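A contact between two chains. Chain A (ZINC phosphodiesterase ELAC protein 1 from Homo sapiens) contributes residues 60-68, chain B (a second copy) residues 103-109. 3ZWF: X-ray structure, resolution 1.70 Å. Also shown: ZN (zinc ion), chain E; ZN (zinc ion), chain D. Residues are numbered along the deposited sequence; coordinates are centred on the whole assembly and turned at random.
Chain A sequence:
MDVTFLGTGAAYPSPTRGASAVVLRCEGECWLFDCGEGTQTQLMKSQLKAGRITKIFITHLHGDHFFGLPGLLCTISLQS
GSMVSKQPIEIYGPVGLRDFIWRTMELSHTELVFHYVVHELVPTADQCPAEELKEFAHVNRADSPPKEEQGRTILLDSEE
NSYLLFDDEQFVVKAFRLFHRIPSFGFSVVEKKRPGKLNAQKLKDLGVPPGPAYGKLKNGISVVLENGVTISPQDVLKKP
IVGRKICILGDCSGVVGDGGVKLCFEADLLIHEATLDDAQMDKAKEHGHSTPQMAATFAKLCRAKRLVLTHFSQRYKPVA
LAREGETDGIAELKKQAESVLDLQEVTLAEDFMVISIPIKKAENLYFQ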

# COMPACT_ATOMS: atom_id res chain seq x y z
N HIS A 60 -8.95 -8.41 9.65
CA HIS A 60 -9.45 -9.19 8.53
C HIS A 60 -8.66 -8.86 7.28
O HIS A 60 -8.10 -7.78 7.20
CB HIS A 60 -10.94 -9.03 8.30
CG HIS A 60 -11.41 -7.68 7.82
ND1 HIS A 60 -11.35 -6.53 8.59
CD2 HIS A 60 -12.14 -7.37 6.73
CE1 HIS A 60 -11.92 -5.54 7.92
NE2 HIS A 60 -12.41 -6.02 6.79
N LEU A 61 -8.71 -9.80 6.34
CA LEU A 61 -7.92 -9.66 5.11
C LEU A 61 -8.68 -8.95 3.98
O LEU A 61 -8.75 -9.47 2.85
CB LEU A 61 -7.42 -11.05 4.68
CG LEU A 61 -6.46 -11.72 5.67
CD1 LEU A 61 -5.96 -13.09 5.19
CD2 LEU A 61 -5.28 -10.78 5.96
N HIS A 62 -9.19 -7.74 4.27
CA HIS A 62 -9.61 -6.78 3.25
C HIS A 62 -8.50 -5.79 3.12
O HIS A 62 -7.87 -5.43 4.08
CB HIS A 62 -10.91 -6.10 3.60
CG HIS A 62 -12.11 -6.89 3.20
ND1 HIS A 62 -13.35 -6.68 3.76
CD2 HIS A 62 -12.28 -7.86 2.27
CE1 HIS A 62 -14.22 -7.48 3.19
NE2 HIS A 62 -13.59 -8.23 2.29
N GLY A 63 -8.22 -5.34 1.89
CA GLY A 63 -7.03 -4.56 1.65
C GLY A 63 -6.87 -3.26 2.42
O GLY A 63 -5.74 -2.87 2.76
N ASP A 64 -7.99 -2.62 2.76
CA ASP A 64 -8.01 -1.39 3.54
C ASP A 64 -7.61 -1.60 5.01
O ASP A 64 -7.52 -0.63 5.77
CB ASP A 64 -9.38 -0.62 3.49
CG ASP A 64 -10.56 -1.47 3.79
OD1 ASP A 64 -10.70 -2.62 3.26
OD2 ASP A 64 -11.38 -0.99 4.60
N HIS A 65 -7.35 -2.86 5.37
CA HIS A 65 -6.85 -3.21 6.69
C HIS A 65 -5.45 -3.85 6.71
O HIS A 65 -4.94 -4.12 7.80
CB HIS A 65 -7.90 -4.10 7.40
CG HIS A 65 -9.24 -3.44 7.47
ND1 HIS A 65 -9.75 -2.86 8.62
CD2 HIS A 65 -10.15 -3.20 6.50
CE1 HIS A 65 -10.91 -2.31 8.34
NE2 HIS A 65 -11.18 -2.50 7.06
N PHE A 66 -4.86 -4.14 5.54
CA PHE A 66 -3.54 -4.77 5.54
C PHE A 66 -2.61 -4.46 4.38
O PHE A 66 -1.43 -4.78 4.46
CB PHE A 66 -3.60 -6.30 5.72
CG PHE A 66 -3.93 -7.07 4.50
CD1 PHE A 66 -5.23 -7.20 4.08
CD2 PHE A 66 -2.93 -7.74 3.77
CE1 PHE A 66 -5.54 -7.93 2.92
CE2 PHE A 66 -3.25 -8.49 2.64
CZ PHE A 66 -4.58 -8.59 2.24
N PHE A 67 -3.10 -3.82 3.33
CA PHE A 67 -2.24 -3.55 2.17
C PHE A 67 -1.07 -2.63 2.52
O PHE A 67 -0.09 -2.59 1.76
CB PHE A 67 -3.01 -2.95 0.99
CG PHE A 67 -3.80 -3.92 0.17
CD1 PHE A 67 -3.72 -5.29 0.33
CD2 PHE A 67 -4.69 -3.43 -0.76
CE1 PHE A 67 -4.50 -6.13 -0.46
CE2 PHE A 67 -5.47 -4.28 -1.55
CZ PHE A 67 -5.38 -5.61 -1.37
N GLY A 68 -1.18 -1.86 3.60
CA GLY A 68 -0.07 -1.03 4.09
C GLY A 68 1.04 -1.75 4.85
O GLY A 68 2.07 -1.15 5.19
N ARG B 103 -2.56 -13.34 -6.55
CA ARG B 103 -2.59 -13.88 -5.20
C ARG B 103 -3.14 -12.83 -4.24
O ARG B 103 -3.90 -13.17 -3.30
CB ARG B 103 -1.19 -14.30 -4.72
CG ARG B 103 -0.60 -15.53 -5.42
CD ARG B 103 0.64 -16.04 -4.69
N THR B 104 -2.73 -11.58 -4.40
CA THR B 104 -3.16 -10.52 -3.49
C THR B 104 -4.65 -10.27 -3.63
O THR B 104 -5.36 -10.10 -2.64
CB THR B 104 -2.31 -9.27 -3.65
OG1 THR B 104 -0.94 -9.66 -3.42
CG2 THR B 104 -2.74 -8.18 -2.66
N MET B 105 -5.14 -10.28 -4.86
CA MET B 105 -6.59 -10.13 -5.12
C MET B 105 -7.36 -11.31 -4.56
O MET B 105 -8.42 -11.12 -3.93
CB MET B 105 -6.90 -9.96 -6.61
CG MET B 105 -6.33 -8.71 -7.25
SD MET B 105 -6.98 -7.19 -6.53
CE MET B 105 -5.67 -6.67 -5.47
N GLU B 106 -6.83 -12.53 -4.72
CA GLU B 106 -7.47 -13.71 -4.17
C GLU B 106 -7.50 -13.63 -2.64
O GLU B 106 -8.55 -13.90 -2.01
CB GLU B 106 -6.75 -15.01 -4.62
CG GLU B 106 -7.46 -16.25 -4.13
CD GLU B 106 -6.84 -17.57 -4.58
OE1 GLU B 106 -5.59 -17.69 -4.55
OE2 GLU B 106 -7.62 -18.47 -4.95
N LEU B 107 -6.36 -13.29 -2.04
CA LEU B 107 -6.24 -13.25 -0.53
C LEU B 107 -7.20 -12.28 0.10
O LEU B 107 -7.77 -12.53 1.20
CB LEU B 107 -4.82 -12.89 -0.12
CG LEU B 107 -4.47 -12.89 1.34
CD1 LEU B 107 -4.62 -14.31 1.89
CD2 LEU B 107 -3.07 -12.33 1.57
N SER B 108 -7.40 -11.15 -0.58
CA SER B 108 -8.28 -10.09 -0.08
C SER B 108 -9.73 -10.24 -0.55
O SER B 108 -10.56 -9.37 -0.29
CB SER B 108 -7.74 -8.73 -0.46
OG SER B 108 -7.67 -8.59 -1.87
N HIS B 109 -10.04 -11.35 -1.23
CA HIS B 109 -11.38 -11.66 -1.76
C HIS B 109 -11.93 -10.49 -2.56
O HIS B 109 -13.06 -10.04 -2.37
CB HIS B 109 -12.35 -12.04 -0.62
CG HIS B 109 -11.91 -13.24 0.14
ND1 HIS B 109 -12.48 -14.49 -0.01
CD2 HIS B 109 -10.92 -13.40 1.05
CE1 HIS B 109 -11.87 -15.36 0.77
NE2 HIS B 109 -10.92 -14.72 1.43
ZN ZN E . -13.94 -5.24 5.27
ZN ZN D . -12.90 -2.02 5.79
O HOH W 1 -14.71 -9.64 0.17
O HOH W 2 -10.23 -6.22 -0.11
O HOH W 3 -12.56 -3.83 4.65

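What holds the apolar part of this contact together? The CA-to-CB bond of A:Leu61 points toward the other stretch, and its CD1 lies 3.8 Å from CD1 of B:Leu107. B:Leu107 also meets A:Phe66, whose CE2 lies 4.0 Å from B:Leu107 CD2, so the two methyls of B:Leu107 touch different residues. Further along, A:Phe67 CE1 sits 3.5 Å from B:Thr104 CG2, and its CZ is 4.2 Å from B:Met105 CE.

How do polar groups meet without a direct hydrogen bond between the stretches? A:Leu61 O receives a CA-H...O contact from B:Ser108 CA, at 3.0 Å with an angle of 152° at the hydrogen; this carbonyl has no conventional partner in the model. B:Ser108 OG instead turns back to its own helix, donating to B:Thr104 O at 2.9 Å, and it lies at the edge of the A:Phe67 ring, 3.8 Å from CZ.

Where does water help? Two waters bridge the chains. Water 1 accepts from A:His62 NE2 (2.8 Å) and donates to B:His109 O (3.1 Å); water 2 accepts from A:Gly63 N (3.0 Å) and donates to B:Ser108 O (3.2 Å). Each thus joins a chain A nitrogen to a chain B carbonyl oxygen that it does not hydrogen-bond directly.

Does the contact reach the metal site? A:His62 links them: its ND1 binds the zinc ion of chain E at 2.2 Å, while its CD2 approaches B:Ser108 O at 3.4 Å.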